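Local coordinates for alpha-fucosidase (Bifidobacterium bifidum, PDB 2EAB), which probably cleaves terminal alpha-1,2-linked L-fucose from glycans, this chain being the family 95 catalytic region of a longer 1,2-alpha-L-fucosidase, at residues T78-G83 against S391-N396; L137-I142 against A280-K285; G236-L241 against T488-T493; G399-T404 against F764-N769; S87-G92 against A130-N135. All coordinates share one frame; numbering follows the deposited sequence.

In the fold
From the N terminus, 78-83 opens contact 1, which closes at 391-396 and joins the N-terminal beta domain to the catalytic domain beside a calcium ion. Inside that loop lie contact 5, closing a surface excursion between 87-92 and 130-135, and then contact 2, which brings strand 140-145 of one sheet to strand 273-282 of the other. Contact 3 starts within the loop of contact 2, at 236-241, and reaches 488-493 of the catalytic domain, so it crosses contacts 1 and 2. Contact 4 opens at 399-404, after contact 1 has closed, crosses contact 3, and ties a catalytic-domain loop to the start of helix 767-780.

Contact 1 (T78-G83 against S391-N396); sequences TLWTGG and SQLPSN. With CA (calcium ion), chain C.
One water receives an N-H from each segment: Trp80 NE1 gives to it at 3.1 Å, and Asn396 ND2 reaches the same oxygen at 3.0 Å. The water lies in the indole plane at its edge and links two side chains that do not touch each other. Next to the bridge, Leu393 pushes its CD1 branch against the pyrrole part of the ring, 4.1 Å from Trp80 CD1 and just as near NE1, in an oblique approach that is neither face-on nor edge-on. The backbone of the same leucine faces a metal: Leu393 O binds the calcium ion at 2.7 Å, together with Glu77 OE2 and Ser386 O. This calcium site lies where the N-terminal beta-sandwich domain, which supplies Glu77, meets the helical catalytic domain, which supplies Leu393 and Ser386. The other carboxylate oxygen of Glu77 accepts the N-H of Gln392, so the residue before the metal-binding carbonyl helps to position the acid. At that preceding residue, Thr78 CG2 rests 3.6 Å from Gln392 NE2. With OG1 between the backbone N and the carbonyl carbon (chi1 69°), the Thr78 methyl is left anti to that carbon and meets the glutamine; OG1 is hydrogen-bonded to Glu76 and to Thr282. Between Thr78 and Trp80 the chain bends through an inverse gamma turn centred on Leu79, where Trp80 N makes a weak 2.8 Å bond to Thr78 O.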
# COMPACT_ATOMS: atom_id res chain seq x y z
N THR A 78 9.67 4.33 12.73
CA THR A 78 9.24 3.79 14.02
C THR A 78 8.90 4.85 15.07
O THR A 78 8.64 4.49 16.22
CB THR A 78 10.25 2.78 14.62
OG1 THR A 78 11.45 3.46 15.02
CG2 THR A 78 10.60 1.68 13.63
N LEU A 79 8.90 6.13 14.69
CA LEU A 79 8.60 7.18 15.66
C LEU A 79 7.09 7.27 15.86
O LEU A 79 6.40 8.08 15.24
CB LEU A 79 9.22 8.53 15.26
CG LEU A 79 9.30 9.52 16.42
CD1 LEU A 79 10.39 9.12 17.42
CD2 LEU A 79 9.55 10.92 15.92
N TRP A 80 6.62 6.41 16.75
CA TRP A 80 5.21 6.17 17.00
C TRP A 80 4.90 6.36 18.48
O TRP A 80 5.54 5.73 19.33
CB TRP A 80 4.88 4.72 16.61
CG TRP A 80 4.30 4.52 15.25
CD1 TRP A 80 4.97 4.30 14.07
CD2 TRP A 80 2.91 4.47 14.94
NE1 TRP A 80 4.05 4.14 13.05
CE2 TRP A 80 2.79 4.24 13.56
CE3 TRP A 80 1.75 4.60 15.72
CZ2 TRP A 80 1.54 4.14 12.93
CZ3 TRP A 80 0.52 4.51 15.10
CH2 TRP A 80 0.43 4.28 13.72
N THR A 81 3.93 7.21 18.79
CA THR A 81 3.38 7.26 20.14
C THR A 81 2.37 6.11 20.32
O THR A 81 2.05 5.41 19.36
CB THR A 81 2.69 8.60 20.45
OG1 THR A 81 1.68 8.84 19.47
CG2 THR A 81 3.69 9.76 20.44
N GLY A 82 1.88 5.94 21.54
CA GLY A 82 0.97 4.85 21.88
C GLY A 82 1.68 3.62 22.39
O GLY A 82 2.90 3.60 22.56
N GLY A 83 0.91 2.57 22.65
CA GLY A 83 1.48 1.27 22.99
C GLY A 83 1.88 1.15 24.45
O GLY A 83 1.53 1.99 25.28
N SER A 391 12.79 -2.94 6.23
CA SER A 391 11.96 -2.01 6.99
C SER A 391 11.37 -2.72 8.18
O SER A 391 11.00 -3.90 8.10
CB SER A 391 10.81 -1.48 6.14
OG SER A 391 11.26 -0.61 5.12
N GLN A 392 11.26 -2.01 9.29
CA GLN A 392 10.60 -2.58 10.46
C GLN A 392 9.09 -2.57 10.35
O GLN A 392 8.42 -3.39 10.96
CB GLN A 392 11.05 -1.87 11.73
CG GLN A 392 12.53 -2.02 12.01
CD GLN A 392 12.88 -1.69 13.44
OE1 GLN A 392 12.59 -2.46 14.35
NE2 GLN A 392 13.49 -0.53 13.64
N LEU A 393 8.55 -1.63 9.56
CA LEU A 393 7.11 -1.47 9.40
C LEU A 393 6.76 -1.29 7.93
O LEU A 393 7.58 -0.79 7.16
CB LEU A 393 6.61 -0.27 10.21
CG LEU A 393 6.66 -0.46 11.74
CD1 LEU A 393 6.48 0.86 12.47
CD2 LEU A 393 5.66 -1.50 12.22
N PRO A 394 5.55 -1.70 7.53
CA PRO A 394 5.14 -1.48 6.15
C PRO A 394 4.87 0.01 5.95
O PRO A 394 4.89 0.79 6.92
CB PRO A 394 3.84 -2.29 6.03
CG PRO A 394 3.32 -2.40 7.41
CD PRO A 394 4.49 -2.36 8.33
N SER A 395 4.63 0.40 4.71
CA SER A 395 4.19 1.76 4.43
C SER A 395 2.89 2.05 5.18
O SER A 395 2.00 1.21 5.25
CB SER A 395 3.99 1.94 2.93
OG SER A 395 3.20 0.89 2.42
N ASN A 396 2.81 3.25 5.77
CA ASN A 396 1.59 3.69 6.45
C ASN A 396 0.75 4.56 5.51
O ASN A 396 0.98 4.56 4.29
CB ASN A 396 1.91 4.35 7.81
CG ASN A 396 2.77 5.60 7.70
OD1 ASN A 396 2.52 6.47 6.86
ND2 ASN A 396 3.76 5.72 8.58
CA CA C . 8.51 1.63 6.44
O HOH W 1 5.35 3.78 10.21

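Contact 2 (L137-I142 against A280-K285); sequences LNWGDI and AATDYK
Ala280 CB lies over one face of the Trp139 indole, 4.1 Å from the centroid of the six-membered ring and 22° off its normal, a CH-pi contact displaced toward the rim. A different side of the same ring meets the next residue: Ala281 O stands at the edge, in the ring plane, 3.6 Å from Trp139 CH2. Beyond it Thr282 adds its methyl, CG2 coming obliquely to 4.0 Å from Trp139 CZ3, so three successive residues of one strand line the end of the indole. CG of Trp139 is anti to the backbone N (chi1 -177°), which carries the ring across to that strand. Within the N-terminal beta-sandwich, Ala280 to Thr282 end strand 273-282 of one antiparallel sheet, and Trp139 lies where the chain enters strand 140-145 of the other. Trp139 and Gly140 together form a classic beta bulge opposite Phe74, whose ring also meets the indole edge-to-face. An alanine in place of Trp139 is likely to open a gap between the sheets and leave the Ala280 methyl and the Phe74 ring without their aromatic partner. Farther out, Thr282 turns its hydroxyl to other work: OG1 accepts from Tyr284 N at 2.9 Å, nearly straight at 161°, which makes an ST turn as the strand ends. The same hydroxyl is hydrogen-bonded to Thr78 OG1, and Tyr284 OH reaches Ala489 O of the catalytic domain.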
# COMPACT_ATOMS: atom_id res chain seq x y z
N LEU A 137 4.52 10.03 14.07
CA LEU A 137 4.99 11.41 14.23
C LEU A 137 5.97 11.83 13.15
O LEU A 137 6.90 11.09 12.84
CB LEU A 137 5.76 11.56 15.55
CG LEU A 137 5.07 11.31 16.89
CD1 LEU A 137 6.05 11.46 18.03
CD2 LEU A 137 3.91 12.23 17.08
N ASN A 138 5.80 13.04 12.63
CA ASN A 138 6.92 13.71 11.99
C ASN A 138 8.04 13.80 13.02
O ASN A 138 7.81 14.23 14.15
CB ASN A 138 6.55 15.11 11.51
CG ASN A 138 7.77 15.95 11.18
OD1 ASN A 138 8.49 15.68 10.21
ND2 ASN A 138 8.03 16.96 12.00
N TRP A 139 9.25 13.40 12.64
CA TRP A 139 10.39 13.46 13.55
C TRP A 139 10.78 14.92 13.78
O TRP A 139 10.85 15.39 14.92
CB TRP A 139 11.56 12.65 12.98
CG TRP A 139 12.77 12.57 13.86
CD1 TRP A 139 13.58 13.60 14.25
CD2 TRP A 139 13.34 11.39 14.43
NE1 TRP A 139 14.61 13.13 15.03
CE2 TRP A 139 14.48 11.78 15.16
CE3 TRP A 139 12.98 10.03 14.40
CZ2 TRP A 139 15.27 10.86 15.85
CZ3 TRP A 139 13.77 9.12 15.08
CH2 TRP A 139 14.91 9.54 15.80
N GLY A 140 11.02 15.63 12.68
CA GLY A 140 11.39 17.04 12.73
C GLY A 140 11.84 17.49 11.36
O GLY A 140 11.27 17.09 10.34
N ASP A 141 12.88 18.33 11.35
CA ASP A 141 13.44 18.86 10.11
C ASP A 141 14.95 18.99 10.22
O ASP A 141 15.49 19.15 11.31
CB ASP A 141 12.87 20.25 9.80
CG ASP A 141 11.36 20.26 9.68
OD1 ASP A 141 10.85 20.11 8.55
OD2 ASP A 141 10.69 20.42 10.72
N ILE A 142 15.61 18.91 9.07
CA ILE A 142 16.99 19.34 8.91
C ILE A 142 16.96 20.72 8.25
O ILE A 142 16.37 20.88 7.18
CB ILE A 142 17.81 18.36 8.03
CG1 ILE A 142 17.76 16.95 8.61
CG2 ILE A 142 19.26 18.85 7.87
CD1 ILE A 142 18.20 15.86 7.65
N ALA A 280 19.32 8.04 12.11
CA ALA A 280 18.37 8.14 13.21
C ALA A 280 17.84 6.76 13.56
O ALA A 280 17.80 5.87 12.70
CB ALA A 280 17.23 9.06 12.84
N ALA A 281 17.44 6.60 14.81
CA ALA A 281 16.85 5.35 15.28
C ALA A 281 16.07 5.58 16.56
O ALA A 281 16.27 6.57 17.27
CB ALA A 281 17.93 4.31 15.53
N THR A 282 15.19 4.63 16.84
CA THR A 282 14.53 4.51 18.12
C THR A 282 14.83 3.13 18.68
O THR A 282 15.44 2.29 18.00
CB THR A 282 12.99 4.66 18.02
OG1 THR A 282 12.43 3.46 17.47
CG2 THR A 282 12.59 5.86 17.16
N ASP A 283 14.37 2.89 19.91
CA ASP A 283 14.41 1.56 20.50
C ASP A 283 13.12 0.76 20.27
O ASP A 283 12.84 -0.20 20.99
CB ASP A 283 14.77 1.62 22.00
CG ASP A 283 13.69 2.26 22.85
OD1 ASP A 283 12.91 3.08 22.33
OD2 ASP A 283 13.65 1.95 24.07
N TYR A 284 12.32 1.16 19.27
CA TYR A 284 11.15 0.37 18.88
C TYR A 284 11.57 -1.05 18.48
O TYR A 284 12.63 -1.24 17.88
CB TYR A 284 10.43 1.01 17.69
CG TYR A 284 9.31 0.15 17.15
CD1 TYR A 284 8.06 0.17 17.76
CD2 TYR A 284 9.51 -0.71 16.07
CE1 TYR A 284 7.02 -0.64 17.31
CE2 TYR A 284 8.48 -1.53 15.61
CZ TYR A 284 7.24 -1.49 16.23
OH TYR A 284 6.23 -2.30 15.76
N LYS A 285 10.74 -2.03 18.79
CA LYS A 285 10.86 -3.34 18.16
C LYS A 285 9.46 -3.91 18.00
O LYS A 285 8.62 -3.75 18.88
CB LYS A 285 11.73 -4.29 19.00
CG LYS A 285 12.13 -5.57 18.28
CD LYS A 285 13.10 -6.39 19.13
CE LYS A 285 13.42 -7.75 18.52
NZ LYS A 285 14.05 -7.66 17.18

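Contact 3 (G236-L241 against T488-T493); sequences GNNGLL and TAYGWT
The hairpin loop between strands 228-235 and 241-250 of the N-terminal beta-sandwich bends through an Asx turn, and the residues of that turn, Asn238 and Leu240, meet Tyr490 of the catalytic domain. Asn238 CG lies between the backbone N and the carbonyl carbon (chi1 64°), which folds the amide back over its own loop. There OD1 accepts from Leu240 N at 3.0 Å; the bond is straight at the hydrogen, but the donor sits above the carbonyl plane. The other end of the amide faces the tyrosine, ND2 standing 3.6 Å from Tyr490 OH, with the amide and ring planes nearly perpendicular at 87°. Both give a hydrogen to Trp80 O, while the stronger partner of ND2 is Gly82 O, which is consistent with their standing side by side. Two domains thus converge on a single buried carbonyl of the loop after strand 69-76. A leucine at Asn238 would probably leave Gly82 O without this donor, take one of the two bonds from Trp80 O and release the turn at Leu240 N. Leu240 adds an apolar cover, its CD1 coming to 3.9 Å from Tyr490 OH. Behind the ring, an ST turn sets the tyrosine backbone: Tyr490 N gives to Thr488 OG1 at 3.0 Å with an N-H...O angle of 161°. Within that turn Ala489 CB lies 4.1 Å above the plane of the Tyr490 ring, over its centre.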
# COMPACT_ATOMS: atom_id res chain seq x y z
N GLY A 236 7.47 11.74 25.32
CA GLY A 236 6.74 11.92 26.57
C GLY A 236 5.56 10.97 26.71
O GLY A 236 5.24 10.52 27.81
N ASN A 237 4.94 10.63 25.59
CA ASN A 237 3.74 9.80 25.63
C ASN A 237 4.01 8.36 26.09
O ASN A 237 3.20 7.80 26.82
CB ASN A 237 3.01 9.85 24.28
CG ASN A 237 2.12 8.65 24.03
OD1 ASN A 237 2.61 7.56 23.71
ND2 ASN A 237 0.81 8.84 24.15
N ASN A 238 5.14 7.78 25.69
CA ASN A 238 5.37 6.35 25.93
C ASN A 238 6.80 5.94 26.26
O ASN A 238 7.09 4.75 26.38
CB ASN A 238 4.89 5.52 24.73
CG ASN A 238 5.67 5.83 23.47
OD1 ASN A 238 6.66 6.57 23.49
ND2 ASN A 238 5.22 5.27 22.35
N GLY A 239 7.70 6.92 26.40
CA GLY A 239 9.08 6.63 26.75
C GLY A 239 9.95 6.07 25.64
O GLY A 239 11.11 5.71 25.90
N LEU A 240 9.43 5.99 24.41
CA LEU A 240 10.23 5.54 23.27
C LEU A 240 11.48 6.41 23.13
O LEU A 240 11.39 7.63 23.12
CB LEU A 240 9.42 5.61 21.98
CG LEU A 240 10.05 4.96 20.74
CD1 LEU A 240 9.97 3.44 20.83
CD2 LEU A 240 9.37 5.44 19.48
N LEU A 241 12.65 5.77 23.04
CA LEU A 241 13.91 6.49 22.90
C LEU A 241 14.14 6.87 21.46
O LEU A 241 13.86 6.08 20.56
CB LEU A 241 15.09 5.65 23.39
CG LEU A 241 15.03 5.13 24.83
CD1 LEU A 241 16.19 4.20 25.10
CD2 LEU A 241 15.03 6.29 25.82
N THR A 488 -1.79 0.08 14.41
CA THR A 488 -0.65 0.91 14.79
C THR A 488 0.63 0.08 14.79
O THR A 488 0.64 -1.07 14.35
CB THR A 488 -0.84 1.51 16.20
OG1 THR A 488 -0.73 0.47 17.17
CG2 THR A 488 -2.18 2.23 16.34
N ALA A 489 1.70 0.66 15.32
CA ALA A 489 2.96 -0.05 15.52
C ALA A 489 2.93 -1.01 16.72
O ALA A 489 3.88 -1.77 16.92
CB ALA A 489 4.10 0.94 15.67
N TYR A 490 1.85 -0.98 17.50
CA TYR A 490 1.84 -1.60 18.83
C TYR A 490 0.69 -2.58 19.09
O TYR A 490 0.22 -2.72 20.23
CB TYR A 490 1.85 -0.52 19.92
CG TYR A 490 3.01 0.44 19.84
CD1 TYR A 490 4.31 -0.00 20.08
CD2 TYR A 490 2.81 1.79 19.56
CE1 TYR A 490 5.37 0.87 20.03
CE2 TYR A 490 3.88 2.67 19.50
CZ TYR A 490 5.16 2.20 19.74
OH TYR A 490 6.24 3.06 19.69
N GLY A 491 0.25 -3.30 18.06
CA GLY A 491 -0.77 -4.32 18.28
C GLY A 491 -2.10 -3.78 18.77
O GLY A 491 -2.75 -4.39 19.63
N TRP A 492 -2.51 -2.63 18.21
CA TRP A 492 -3.82 -2.02 18.46
C TRP A 492 -4.85 -2.74 17.58
O TRP A 492 -5.33 -2.22 16.56
CB TRP A 492 -3.74 -0.54 18.11
CG TRP A 492 -4.92 0.31 18.48
CD1 TRP A 492 -5.86 0.81 17.64
CD2 TRP A 492 -5.23 0.82 19.79
NE1 TRP A 492 -6.76 1.59 18.34
CE2 TRP A 492 -6.39 1.62 19.66
CE3 TRP A 492 -4.64 0.67 21.05
CZ2 TRP A 492 -6.96 2.27 20.74
CZ3 TRP A 492 -5.21 1.33 22.13
CH2 TRP A 492 -6.37 2.11 21.97
N THR A 493 -5.18 -3.96 18.00
CA THR A 493 -6.01 -4.86 17.22
C THR A 493 -7.46 -4.84 17.67
O THR A 493 -8.32 -5.45 17.02
CB THR A 493 -5.47 -6.31 17.24
OG1 THR A 493 -5.33 -6.76 18.59
CG2 THR A 493 -4.11 -6.37 16.57

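Contact 4 (G399-T404 against F764-N769); sequences GIWSVT and FQIDGN
Phe764 and Ile766 lie where the chain enters helix 767-780 in the helical catalytic domain, an (alpha/alpha)6 barrel as in its family, and both pack on the loop that follows helix 365-386. At Phe764, CG is anti to the backbone N (chi1 160°), sending the ring to the loop edge-on: Trp401 O stands in the ring plane, 3.8 Å from Phe764 CE2. The ring is also stacked with Phe758. Two residues on, Ile766 carries the rest of the contact with both its branches. Its CG2 methyl lies 3.6 Å from Gly399 N, while the longer branch ends at CD1, in the plane of the Trp401 indole and 3.8 Å from CZ3. With no side chain on Gly399, Ile766 CD1 can settle equally near its CA, at 3.8 Å. The indole is fixed from other sides as well: NE1 gives to Phe54 O, and Ile400 CG1 lies 3.6 Å above the plane of the Trp401 ring, over its centre. Farther along, Asp767 OD1 takes a weak bond from Gly768 N. Asn769 N makes a weak 2.9 Å bond to Ile766 O, while the Asn769 amide is held at both ends, OD1 accepting from Asp759 N and ND2 giving to Leu757 O.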
# COMPACT_ATOMS: atom_id res chain seq x y z
N GLY A 399 3.16 6.55 3.66
CA GLY A 399 4.41 5.86 3.33
C GLY A 399 5.29 5.90 4.56
O GLY A 399 5.12 5.08 5.47
N ILE A 400 6.23 6.84 4.56
CA ILE A 400 6.99 7.21 5.75
C ILE A 400 7.08 8.73 5.92
O ILE A 400 7.76 9.20 6.85
CB ILE A 400 8.45 6.63 5.75
CG1 ILE A 400 9.25 7.08 4.52
CG2 ILE A 400 8.45 5.12 5.94
CD1 ILE A 400 10.73 6.78 4.61
N TRP A 401 6.42 9.50 5.06
CA TRP A 401 6.66 10.95 4.97
C TRP A 401 5.54 11.75 5.62
O TRP A 401 4.39 11.61 5.24
CB TRP A 401 6.84 11.38 3.50
CG TRP A 401 7.99 10.66 2.85
CD1 TRP A 401 9.31 10.97 2.98
CD2 TRP A 401 7.93 9.51 2.00
NE1 TRP A 401 10.08 10.09 2.26
CE2 TRP A 401 9.26 9.18 1.65
CE3 TRP A 401 6.88 8.73 1.50
CZ2 TRP A 401 9.57 8.11 0.81
CZ3 TRP A 401 7.19 7.66 0.67
CH2 TRP A 401 8.52 7.35 0.34
N SER A 402 5.89 12.61 6.58
CA SER A 402 4.90 13.45 7.25
C SER A 402 5.57 14.70 7.80
O SER A 402 6.76 14.70 8.08
CB SER A 402 4.22 12.70 8.38
OG SER A 402 5.13 12.49 9.44
N VAL A 403 4.76 15.74 7.98
CA VAL A 403 5.21 16.99 8.58
C VAL A 403 4.50 17.28 9.91
O VAL A 403 4.99 18.04 10.73
CB VAL A 403 5.04 18.19 7.60
CG1 VAL A 403 3.58 18.59 7.46
CG2 VAL A 403 5.89 19.38 8.03
N THR A 404 3.34 16.65 10.10
CA THR A 404 2.52 16.88 11.28
C THR A 404 2.90 15.93 12.41
O THR A 404 3.36 14.81 12.16
CB THR A 404 1.03 16.69 10.94
OG1 THR A 404 0.85 15.41 10.32
CG2 THR A 404 0.56 17.78 9.98
N PHE A 764 -3.03 14.73 1.56
CA PHE A 764 -2.13 13.71 1.01
C PHE A 764 -2.40 12.36 1.65
O PHE A 764 -2.41 12.24 2.88
CB PHE A 764 -0.67 14.13 1.26
CG PHE A 764 0.33 13.00 1.19
CD1 PHE A 764 0.39 12.13 0.10
CD2 PHE A 764 1.27 12.85 2.21
CE1 PHE A 764 1.35 11.11 0.05
CE2 PHE A 764 2.23 11.84 2.16
CZ PHE A 764 2.27 10.97 1.08
N GLN A 765 -2.63 11.36 0.80
CA GLN A 765 -2.78 9.96 1.18
C GLN A 765 -2.07 9.15 0.12
O GLN A 765 -2.38 9.27 -1.07
CB GLN A 765 -4.26 9.57 1.24
CG GLN A 765 -5.02 10.19 2.40
CD GLN A 765 -4.58 9.65 3.74
OE1 GLN A 765 -3.82 10.29 4.48
NE2 GLN A 765 -5.04 8.46 4.07
N ILE A 766 -1.09 8.35 0.52
CA ILE A 766 -0.25 7.65 -0.45
C ILE A 766 -0.97 6.49 -1.15
O ILE A 766 -0.56 6.06 -2.24
CB ILE A 766 1.06 7.17 0.22
CG1 ILE A 766 2.18 7.02 -0.82
CG2 ILE A 766 0.83 5.91 1.05
CD1 ILE A 766 3.57 6.90 -0.21
N ASP A 767 -2.05 6.00 -0.53
CA ASP A 767 -2.78 4.86 -1.08
C ASP A 767 -3.04 4.99 -2.58
O ASP A 767 -2.69 4.09 -3.35
CB ASP A 767 -4.08 4.58 -0.30
CG ASP A 767 -4.88 5.84 0.05
OD1 ASP A 767 -5.03 6.76 -0.77
OD2 ASP A 767 -5.41 5.88 1.18
N GLY A 768 -3.60 6.13 -3.00
CA GLY A 768 -3.92 6.36 -4.40
C GLY A 768 -2.73 6.39 -5.34
O GLY A 768 -2.87 6.10 -6.52
N ASN A 769 -1.55 6.75 -4.83
CA ASN A 769 -0.33 6.65 -5.63
C ASN A 769 -0.05 5.19 -5.99
O ASN A 769 0.21 4.85 -7.15
CB ASN A 769 0.88 7.22 -4.88
CG ASN A 769 0.93 8.73 -4.91
OD1 ASN A 769 0.79 9.38 -3.87
ND2 ASN A 769 1.15 9.31 -6.09

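Contact 5 (S87-G92 against A130-N135); sequences STSYNG and AAEQGN
The Tyr90 ring meets Glu132 at its edge, where CB of the glutamate lies in the ring plane, 3.7 Å from Tyr90 CD1. One face of the ring carries Gly92 N, 3.5 Å above the Tyr90 plane and offset toward the rim. The Glu132 carboxylate stands steeply to the ring, their planes 76° apart. Its extended chain passes the tyrosine and brings OE2 to Ser87, whose OG donates at 2.6 Å to the anti lone pair, the one turned away from OE1. A water adds a second hydrogen to OE2 and is also hydrogen-bonded to Ser89 OG. The other oxygen, OE1, accepts from a water at 2.7 Å that in turn takes the N-H of Asn91. OE2 thus takes a hydroxyl and a water hydrogen, OE1 a water hydrogen, and such donors would probably favour the charged form. The far end of the ring is fixed by the catalytic domain, Tyr90 OH being hydrogen-bonded to Tyr490 O. The rotation of Ser87 (chi1 75°) turns OG back to its own loop, where it accepts from Ser89 N at 3.1 Å. Glu132 belongs to the short helix 130-133, which ends as Gly134, at positive phi, gives its N-H to Ala130 O. The pairing joins an ST turn at Ser87 to that helix within the long surface connection between the neighbouring strands 69-76 and 140-145.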
# COMPACT_ATOMS: atom_id res chain seq x y z
N SER A 87 0.12 4.08 29.12
CA SER A 87 -0.76 4.01 30.28
C SER A 87 -0.22 2.88 31.14
O SER A 87 0.70 2.17 30.74
CB SER A 87 -2.19 3.68 29.87
OG SER A 87 -2.29 2.30 29.53
N THR A 88 -0.82 2.68 32.32
CA THR A 88 -0.42 1.58 33.19
C THR A 88 -1.14 0.27 32.85
O THR A 88 -0.89 -0.76 33.48
CB THR A 88 -0.64 1.93 34.68
OG1 THR A 88 -2.02 2.25 34.89
CG2 THR A 88 0.22 3.12 35.09
N SER A 89 -2.02 0.31 31.85
CA SER A 89 -2.88 -0.83 31.57
C SER A 89 -3.04 -1.16 30.08
O SER A 89 -4.00 -1.83 29.70
CB SER A 89 -4.25 -0.63 32.23
OG SER A 89 -4.86 0.56 31.77
N TYR A 90 -2.11 -0.70 29.25
CA TYR A 90 -2.19 -0.92 27.81
C TYR A 90 -2.45 -2.38 27.47
O TYR A 90 -1.69 -3.26 27.89
CB TYR A 90 -0.93 -0.44 27.10
CG TYR A 90 -1.04 -0.59 25.60
CD1 TYR A 90 -1.73 0.36 24.85
CD2 TYR A 90 -0.49 -1.69 24.93
CE1 TYR A 90 -1.86 0.23 23.47
CE2 TYR A 90 -0.61 -1.83 23.54
CZ TYR A 90 -1.30 -0.86 22.82
OH TYR A 90 -1.44 -0.95 21.46
N ASN A 91 -3.51 -2.62 26.70
CA ASN A 91 -3.93 -3.95 26.29
C ASN A 91 -4.50 -3.92 24.87
O ASN A 91 -5.52 -4.54 24.59
CB ASN A 91 -4.95 -4.51 27.30
CG ASN A 91 -5.26 -5.98 27.08
OD1 ASN A 91 -4.40 -6.77 26.66
ND2 ASN A 91 -6.50 -6.37 27.39
N GLY A 92 -3.83 -3.17 24.00
CA GLY A 92 -4.20 -3.12 22.58
C GLY A 92 -5.56 -2.53 22.28
O GLY A 92 -6.08 -2.72 21.18
N ALA A 130 -7.02 7.63 23.35
CA ALA A 130 -6.25 8.12 22.21
C ALA A 130 -4.74 8.16 22.46
O ALA A 130 -3.96 8.10 21.51
CB ALA A 130 -6.75 9.48 21.77
N ALA A 131 -4.34 8.28 23.73
CA ALA A 131 -2.93 8.23 24.11
C ALA A 131 -2.36 6.83 24.00
O ALA A 131 -1.17 6.66 23.71
CB ALA A 131 -2.74 8.76 25.52
N GLU A 132 -3.19 5.82 24.24
CA GLU A 132 -2.79 4.42 24.04
C GLU A 132 -2.72 4.08 22.56
O GLU A 132 -1.83 3.34 22.13
CB GLU A 132 -3.77 3.47 24.71
CG GLU A 132 -3.67 3.38 26.22
CD GLU A 132 -4.53 2.26 26.78
OE1 GLU A 132 -5.45 1.80 26.07
OE2 GLU A 132 -4.27 1.84 27.93
N GLN A 133 -3.68 4.58 21.79
CA GLN A 133 -3.67 4.31 20.36
C GLN A 133 -2.42 4.92 19.74
O GLN A 133 -1.69 4.24 19.01
CB GLN A 133 -4.92 4.89 19.71
CG GLN A 133 -5.01 4.53 18.24
CD GLN A 133 -6.36 4.84 17.62
OE1 GLN A 133 -7.31 5.26 18.30
NE2 GLN A 133 -6.46 4.62 16.32
N GLY A 134 -2.18 6.19 20.03
CA GLY A 134 -1.04 6.90 19.47
C GLY A 134 -1.18 7.12 17.98
O GLY A 134 -2.27 7.01 17.42
N ASN A 135 -0.07 7.48 17.36
CA ASN A 135 -0.01 7.80 15.94
C ASN A 135 1.44 7.92 15.49
O ASN A 135 2.35 7.89 16.32
CB ASN A 135 -0.84 9.05 15.59
CG ASN A 135 -0.33 10.35 16.23
OD1 ASN A 135 0.53 10.37 17.13
ND2 ASN A 135 -0.87 11.46 15.76
O HOH W 2 -6.21 1.14 29.48
O HOH W 3 -1.01 1.57 19.61
O HOH W 4 -5.67 -0.91 25.99